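Local coordinates for protein thiol-disulfide isomerase and thioredoxins (Corynebacterium glutamicum, PDB 3LOR) that probably catalyses thiol-disulfide exchange as a thioredoxin-fold oxidoreductase of the TlpA-like family, and can also bind calcium, at residues A[13-23]-A[94-103]; A[116-124]-A[133-141]. All blocks are in the same frame, centred on the assembly; numbering follows the deposited sequence.

Contact 1 (A[13-23]-A[94-103])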
# COMPACT_ATOMS: atom_id res chain seq x y z
N ASP A 13 31.08 5.39 -15.98
CA ASP A 13 32.10 6.41 -15.89
C ASP A 13 31.88 7.10 -14.56
O ASP A 13 30.92 7.77 -14.38
CB ASP A 13 32.02 7.44 -17.01
CG ASP A 13 32.12 6.86 -18.40
OD1 ASP A 13 32.88 5.96 -18.69
OD2 ASP A 13 31.41 7.36 -19.25
N VAL A 14 32.80 6.92 -13.64
CA VAL A 14 32.60 7.37 -12.28
C VAL A 14 33.55 8.44 -11.78
O VAL A 14 34.73 8.25 -11.80
CB VAL A 14 32.77 6.18 -11.36
CG1 VAL A 14 32.69 6.54 -9.96
CG2 VAL A 14 31.86 5.12 -11.75
N GLN A 15 33.04 9.58 -11.34
CA GLN A 15 33.89 10.54 -10.66
C GLN A 15 34.42 10.05 -9.32
O GLN A 15 35.58 10.18 -9.06
CB GLN A 15 33.21 11.88 -10.53
CG GLN A 15 33.79 12.84 -9.53
CD GLN A 15 33.07 14.15 -9.49
OE1 GLN A 15 32.02 14.27 -8.93
NE2 GLN A 15 33.64 15.15 -10.07
N GLU A 16 33.57 9.50 -8.49
CA GLU A 16 34.03 8.91 -7.25
C GLU A 16 33.05 7.92 -6.66
O GLU A 16 31.89 8.00 -6.92
CB GLU A 16 34.32 10.00 -6.24
CG GLU A 16 33.17 10.90 -6.00
CD GLU A 16 33.48 12.05 -5.12
OE1 GLU A 16 33.62 13.16 -5.65
OE2 GLU A 16 33.55 11.86 -3.90
N TRP A 17 33.55 7.02 -5.84
CA TRP A 17 32.70 6.14 -5.08
C TRP A 17 32.58 6.65 -3.65
O TRP A 17 33.50 6.71 -2.91
CB TRP A 17 33.23 4.73 -5.11
CG TRP A 17 33.18 3.99 -6.38
CD1 TRP A 17 34.12 3.99 -7.34
CD2 TRP A 17 32.18 3.10 -6.81
NE1 TRP A 17 33.76 3.18 -8.35
CE2 TRP A 17 32.57 2.61 -8.05
CE3 TRP A 17 30.97 2.68 -6.28
CZ2 TRP A 17 31.80 1.72 -8.75
CZ3 TRP A 17 30.24 1.83 -6.95
CH2 TRP A 17 30.64 1.35 -8.18
N VAL A 18 31.41 7.08 -3.31
CA VAL A 18 31.12 7.78 -2.10
C VAL A 18 31.17 7.06 -0.75
O VAL A 18 31.53 7.64 0.22
CB VAL A 18 29.85 8.57 -2.28
CG1 VAL A 18 29.06 8.56 -1.08
CG2 VAL A 18 30.17 9.94 -2.75
N ASN A 19 30.77 5.81 -0.74
CA ASN A 19 30.57 5.03 0.46
C ASN A 19 31.19 3.66 0.47
O ASN A 19 30.79 2.82 1.21
CB ASN A 19 29.07 4.85 0.64
CG ASN A 19 28.45 3.97 -0.43
OD1 ASN A 19 28.95 3.84 -1.51
ND2 ASN A 19 27.35 3.41 -0.12
N HIS A 20 32.09 3.41 -0.46
CA HIS A 20 32.58 2.09 -0.67
C HIS A 20 33.81 2.14 -1.49
O HIS A 20 34.02 3.05 -2.21
CB HIS A 20 31.53 1.32 -1.43
CG HIS A 20 31.70 -0.16 -1.43
ND1 HIS A 20 32.48 -0.81 -2.35
CD2 HIS A 20 31.17 -1.11 -0.66
CE1 HIS A 20 32.43 -2.10 -2.13
NE2 HIS A 20 31.64 -2.31 -1.11
N GLU A 21 34.60 1.10 -1.42
CA GLU A 21 35.66 0.92 -2.33
C GLU A 21 35.04 0.70 -3.67
O GLU A 21 33.99 0.13 -3.77
CB GLU A 21 36.41 -0.33 -1.96
CG GLU A 21 37.52 -0.66 -2.86
CD GLU A 21 37.84 -2.10 -2.79
OE1 GLU A 21 36.90 -2.88 -2.75
OE2 GLU A 21 39.02 -2.46 -2.76
N GLY A 22 35.71 1.13 -4.71
CA GLY A 22 35.21 0.99 -6.05
C GLY A 22 35.18 -0.42 -6.57
O GLY A 22 35.96 -1.24 -6.17
N LEU A 23 34.27 -0.68 -7.48
CA LEU A 23 34.10 -1.99 -8.05
C LEU A 23 34.50 -2.01 -9.49
O LEU A 23 34.16 -1.14 -10.22
CB LEU A 23 32.65 -2.41 -7.96
CG LEU A 23 31.93 -2.43 -6.63
CD1 LEU A 23 30.51 -2.13 -6.85
CD2 LEU A 23 32.07 -3.76 -6.09
N ILE A 94 21.06 3.81 3.03
CA ILE A 94 21.47 3.06 1.86
C ILE A 94 22.79 2.37 2.14
O ILE A 94 23.73 2.96 2.50
CB ILE A 94 21.59 3.96 0.64
CG1 ILE A 94 20.23 4.45 0.18
CG2 ILE A 94 22.30 3.27 -0.48
CD1 ILE A 94 20.28 5.71 -0.46
N LYS A 95 22.81 1.07 2.02
CA LYS A 95 24.01 0.35 2.31
C LYS A 95 24.75 -0.23 1.11
O LYS A 95 25.79 -0.76 1.26
CB LYS A 95 23.70 -0.73 3.33
CG LYS A 95 23.62 -0.19 4.69
CD LYS A 95 23.01 -1.18 5.58
CE LYS A 95 23.22 -0.84 7.04
NZ LYS A 95 23.48 -2.01 7.94
N PHE A 96 24.18 -0.14 -0.06
CA PHE A 96 24.83 -0.57 -1.27
C PHE A 96 25.80 0.46 -1.79
O PHE A 96 25.71 1.59 -1.49
CB PHE A 96 23.81 -1.00 -2.32
CG PHE A 96 22.82 0.04 -2.70
CD1 PHE A 96 21.55 -0.00 -2.23
CD2 PHE A 96 23.13 1.04 -3.56
CE1 PHE A 96 20.66 0.90 -2.61
CE2 PHE A 96 22.23 1.94 -3.91
CZ PHE A 96 21.00 1.87 -3.44
N PRO A 97 26.73 0.07 -2.60
CA PRO A 97 27.70 1.03 -3.09
C PRO A 97 27.10 2.09 -4.04
O PRO A 97 26.31 1.81 -4.89
CB PRO A 97 28.72 0.16 -3.79
CG PRO A 97 28.36 -1.16 -3.50
CD PRO A 97 27.03 -1.28 -3.05
N VAL A 98 27.49 3.32 -3.81
CA VAL A 98 26.98 4.42 -4.55
C VAL A 98 28.10 5.13 -5.25
O VAL A 98 29.07 5.48 -4.67
CB VAL A 98 26.30 5.39 -3.65
CG1 VAL A 98 25.79 6.49 -4.39
CG2 VAL A 98 25.28 4.74 -2.86
N ALA A 99 27.93 5.35 -6.53
CA ALA A 99 28.87 6.09 -7.30
C ALA A 99 28.25 7.35 -7.84
O ALA A 99 27.09 7.43 -8.07
CB ALA A 99 29.39 5.28 -8.40
N VAL A 100 29.09 8.32 -8.06
CA VAL A 100 28.74 9.57 -8.63
C VAL A 100 29.16 9.54 -10.11
O VAL A 100 30.28 9.33 -10.42
CB VAL A 100 29.51 10.65 -7.88
CG1 VAL A 100 29.35 11.99 -8.48
CG2 VAL A 100 29.15 10.64 -6.44
N ASP A 101 28.21 9.75 -10.99
CA ASP A 101 28.40 9.78 -12.43
C ASP A 101 29.35 10.92 -12.80
O ASP A 101 29.21 12.00 -12.33
CB ASP A 101 27.01 9.93 -13.08
CG ASP A 101 27.00 9.71 -14.59
OD1 ASP A 101 28.02 9.49 -15.18
OD2 ASP A 101 25.93 9.82 -15.18
N MSE A 102 30.33 10.66 -13.62
CA MSE A 102 31.29 11.65 -13.98
C MSE A 102 30.68 12.78 -14.74
O MSE A 102 30.01 12.59 -15.71
CB MSE A 102 32.38 11.04 -14.82
CG MSE A 102 33.40 12.04 -15.35
SE MSE A 102 34.58 12.55 -14.00
CE MSE A 102 35.56 11.02 -14.08
N PRO A 103 30.90 13.96 -14.25
CA PRO A 103 30.42 15.15 -14.90
C PRO A 103 31.21 15.46 -16.16
O PRO A 103 32.35 15.12 -16.25
CB PRO A 103 30.63 16.20 -13.85
CG PRO A 103 31.61 15.69 -13.05
CD PRO A 103 31.52 14.27 -12.98
O HOH W 1 26.42 3.54 2.96
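The indole of Trp17 lies with one face on the methyl of Ala99. Ala99 CB stands 3.8 Å from the centroid of the Trp17 six-membered ring, a CH-pi contact over the face. The opposite face carries Gly22 CA and Leu23 N, where the chain folds back over the ring. The His20 ring has Pro97 CG over the centre of one face. This is an antiparallel pairing at one margin of the thioredoxin-fold sheet, where strand 14-17 runs along strand 98-101. Trp17 and Ala99 are a non-hydrogen-bonded pair. On the other face Val100 packs beside Glu16 and meets Val18 CG2 through its CG2. The Gln15 side chain crosses Pro103 at about a right angle, and the selenium of Met102, a selenomethionine, lies 3.8 Å from Gln15 CB. Asp13 belongs to a calcium site seen for this protein, though this chain binds no metal. Its carbonyl O accepts a hydrogen bond from Met102 N; its carboxylate turns to Ser111 and Lys115. Past the strand end, chi1 of 68° turns the Asn19 amide to the backbone of 96-98. Asn19 OD1 accepts a hydrogen bond from Val98 N at 2.8 Å, and Asn19 ND2 donates to Phe96 O, which lies in the Asn19 amide plane, also at 2.8 Å.

Contact 2 (A[116-124]-A[133-141])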
# COMPACT_ATOMS: atom_id res chain seq x y z
N TYR A 116 24.58 6.21 -22.26
CA TYR A 116 23.54 5.25 -22.44
C TYR A 116 22.23 5.89 -22.80
O TYR A 116 21.22 5.26 -22.89
CB TYR A 116 23.41 4.34 -21.23
CG TYR A 116 24.65 3.54 -20.99
CD1 TYR A 116 25.23 2.81 -21.98
CD2 TYR A 116 25.25 3.54 -19.77
CE1 TYR A 116 26.33 2.11 -21.75
CE2 TYR A 116 26.34 2.86 -19.55
CZ TYR A 116 26.88 2.15 -20.52
OH TYR A 116 27.98 1.46 -20.27
N ARG A 117 22.30 7.19 -22.98
CA ARG A 117 21.16 7.97 -23.33
C ARG A 117 19.91 7.78 -22.48
O ARG A 117 18.85 7.60 -22.97
CB ARG A 117 20.90 8.04 -24.84
CG ARG A 117 20.32 6.86 -25.48
CD ARG A 117 20.48 6.91 -26.99
NE ARG A 117 21.86 6.75 -27.41
CZ ARG A 117 22.35 7.14 -28.58
NH1 ARG A 117 23.62 6.95 -28.84
NH2 ARG A 117 21.58 7.72 -29.48
N LEU A 118 20.09 7.85 -21.17
CA LEU A 118 18.99 7.78 -20.26
C LEU A 118 18.07 8.95 -20.41
O LEU A 118 18.47 10.04 -20.61
CB LEU A 118 19.47 7.62 -18.83
CG LEU A 118 20.58 6.64 -18.58
CD1 LEU A 118 21.01 6.67 -17.19
CD2 LEU A 118 20.20 5.25 -18.98
N GLU A 119 16.80 8.66 -20.32
CA GLU A 119 15.75 9.63 -20.35
C GLU A 119 15.69 10.52 -19.14
O GLU A 119 15.14 11.55 -19.19
CB GLU A 119 14.42 8.93 -20.55
CG GLU A 119 14.40 8.03 -21.71
CD GLU A 119 13.08 7.35 -21.91
OE1 GLU A 119 12.05 8.03 -21.90
OE2 GLU A 119 13.07 6.13 -22.12
N GLY A 120 16.25 10.09 -18.03
CA GLY A 120 16.16 10.81 -16.79
C GLY A 120 16.26 9.87 -15.63
O GLY A 120 16.76 8.80 -15.78
N THR A 121 15.78 10.28 -14.48
CA THR A 121 15.81 9.47 -13.30
C THR A 121 14.38 9.30 -12.82
O THR A 121 13.59 10.16 -13.02
CB THR A 121 16.69 10.05 -12.18
OG1 THR A 121 16.22 11.32 -11.81
CG2 THR A 121 18.11 10.14 -12.59
N PRO A 122 14.07 8.19 -12.19
CA PRO A 122 14.95 7.05 -12.04
C PRO A 122 15.09 6.19 -13.27
O PRO A 122 14.23 6.12 -14.08
CB PRO A 122 14.28 6.25 -10.96
CG PRO A 122 12.90 6.61 -11.04
CD PRO A 122 12.85 8.02 -11.40
N SER A 123 16.22 5.54 -13.38
CA SER A 123 16.43 4.53 -14.37
C SER A 123 17.08 3.31 -13.77
O SER A 123 17.78 3.40 -12.83
CB SER A 123 17.27 5.05 -15.51
OG SER A 123 16.51 5.81 -16.36
N ILE A 124 16.84 2.18 -14.37
CA ILE A 124 17.54 0.97 -14.04
C ILE A 124 18.31 0.44 -15.21
O ILE A 124 17.87 0.47 -16.30
CB ILE A 124 16.62 -0.07 -13.49
CG1 ILE A 124 15.87 0.48 -12.32
CG2 ILE A 124 17.36 -1.16 -12.90
CD1 ILE A 124 15.15 -0.53 -11.61
N ILE A 133 24.91 -5.26 -20.90
CA ILE A 133 23.65 -4.62 -20.61
C ILE A 133 22.51 -5.31 -21.31
O ILE A 133 22.56 -5.54 -22.48
CB ILE A 133 23.73 -3.16 -20.99
CG1 ILE A 133 24.65 -2.45 -20.04
CG2 ILE A 133 22.39 -2.49 -20.92
CD1 ILE A 133 25.16 -1.27 -20.55
N ARG A 134 21.51 -5.67 -20.55
CA ARG A 134 20.39 -6.38 -21.08
C ARG A 134 19.07 -5.67 -21.02
O ARG A 134 18.20 -5.96 -21.79
CB ARG A 134 20.30 -7.75 -20.45
CG ARG A 134 21.56 -8.52 -20.55
CD ARG A 134 21.71 -9.21 -21.85
NE ARG A 134 20.64 -10.14 -22.08
CZ ARG A 134 20.65 -11.40 -21.69
NH1 ARG A 134 21.68 -11.90 -21.08
NH2 ARG A 134 19.62 -12.16 -21.94
N GLN A 135 18.92 -4.75 -20.09
CA GLN A 135 17.75 -3.91 -20.00
C GLN A 135 18.08 -2.55 -19.51
O GLN A 135 18.86 -2.41 -18.65
CB GLN A 135 16.78 -4.49 -19.00
CG GLN A 135 16.09 -5.70 -19.44
CD GLN A 135 14.92 -5.42 -20.31
OE1 GLN A 135 14.29 -4.39 -20.23
NE2 GLN A 135 14.61 -6.36 -21.13
N VAL A 136 17.43 -1.54 -20.07
CA VAL A 136 17.44 -0.21 -19.55
C VAL A 136 16.03 0.26 -19.47
O VAL A 136 15.36 0.28 -20.45
CB VAL A 136 18.20 0.72 -20.44
CG1 VAL A 136 18.24 2.05 -19.86
CG2 VAL A 136 19.54 0.25 -20.64
N GLN A 137 15.57 0.62 -18.28
CA GLN A 137 14.22 1.03 -18.06
C GLN A 137 14.08 2.34 -17.31
O GLN A 137 14.60 2.48 -16.25
CB GLN A 137 13.50 -0.07 -17.31
CG GLN A 137 12.05 0.16 -17.12
CD GLN A 137 11.22 -1.09 -17.27
OE1 GLN A 137 11.71 -2.15 -17.60
NE2 GLN A 137 9.95 -0.97 -17.01
N PHE A 138 13.34 3.28 -17.86
CA PHE A 138 12.98 4.53 -17.20
C PHE A 138 11.71 4.45 -16.35
O PHE A 138 10.82 3.79 -16.72
CB PHE A 138 12.87 5.65 -18.24
CG PHE A 138 12.44 6.96 -17.68
CD1 PHE A 138 13.28 7.71 -16.95
CD2 PHE A 138 11.18 7.43 -17.89
CE1 PHE A 138 12.89 8.87 -16.43
CE2 PHE A 138 10.81 8.60 -17.37
CZ PHE A 138 11.66 9.31 -16.65
N GLY A 139 11.64 5.15 -15.24
CA GLY A 139 10.43 5.21 -14.46
C GLY A 139 10.14 4.16 -13.41
O GLY A 139 11.02 3.48 -13.00
N GLN A 140 8.91 4.07 -12.96
CA GLN A 140 8.53 3.11 -11.96
C GLN A 140 8.51 1.71 -12.55
O GLN A 140 7.94 1.50 -13.57
CB GLN A 140 7.15 3.47 -11.39
CG GLN A 140 6.94 3.21 -9.91
CD GLN A 140 5.48 3.25 -9.47
OE1 GLN A 140 4.85 2.24 -9.34
NE2 GLN A 140 4.95 4.42 -9.25
N VAL A 141 9.14 0.77 -11.89
CA VAL A 141 9.05 -0.61 -12.31
C VAL A 141 8.42 -1.40 -11.20
O VAL A 141 8.83 -1.31 -10.11
CB VAL A 141 10.40 -1.22 -12.59
CG1 VAL A 141 10.24 -2.51 -13.27
CG2 VAL A 141 11.22 -0.32 -13.40
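Tyr116 meets Ile133 at the start of the segment. Ile133 CD1 sits off-centre against the phenol ring, 3.8 Å from Tyr116 CE1. The hydroxyl of Tyr116 is hydrogen-bonded to the backbone N of Glu11, part of a calcium site that holds no metal in this chain. Arg117 ends the preceding helix 111-115 in a Schellman motif with positive phi. Leu118 then drops one methyl toward the strand, and its CD2 reaches Val136 CG1 at 3.9 Å.

Glu119 lies across the Phe138 ring. Its CB is over one face, 4.2 Å from the centroid of the Phe138 ring. The Glu119 carboxylate continues past Phe138 CB, its plane 24° from that of the ring. Phe138 has CG anti to its own backbone N (chi1 177°), which carries the ring up to the loop 119-122. Ser123 OG comes to the ring edge. Gly120, at phi 152°, brings its C to 3.6 Å from Phe138 CE1, also at the edge.

Pro122 follows a cis peptide bond. Such a cis-proline facing the probable CxxC redox motif is a hallmark of the thioredoxin fold, and the Pro122 side chain touches Cys42 and Cys45. Its carbonyl O takes a hydrogen bond from Gly139 N at 3.0 Å, at the open end of the hairpin of strands 123-127 and 133-138.

Ser123 and Phe138 form a non-hydrogen-bonded pair, with Ser123 CA 3.3 Å from Gln137 O. Ile124 and Gln137 form the hydrogen-bonded pair. Ile124 N gives its hydrogen to Gln137 O at 2.9 Å, and Gln137 N returns one to Ile124 O at 3.0 Å, lying in that carbonyl's plane. The Ile124 side chain lies on the same face as Gln137, and its CD1 approaches Val141 CG2.

Contacts 1 and 2 belong to one mixed sheet and sit at its two margins, on opposite sides of the chain's centre. Their centres are about 18 Å apart; the nearest atoms are about 6 Å apart and do not touch. Contact 1 joins strands 14-17 and 98-101, and contact 2 joins 123-127 and 133-138. Strands 65-71 and 32-38 lie between them. Along the chain, contact 1 closes before contact 2 opens. Helix 111-115 touches Asp101 and Met102 of contact 1 and leads into Tyr116 of contact 2. Of the calcium site, empty in this chain, Asp13 belongs to contact 1, while Glu11 and Leu12 lie near Tyr116. The probable CxxC redox site adjoins contact 2 through Pro122.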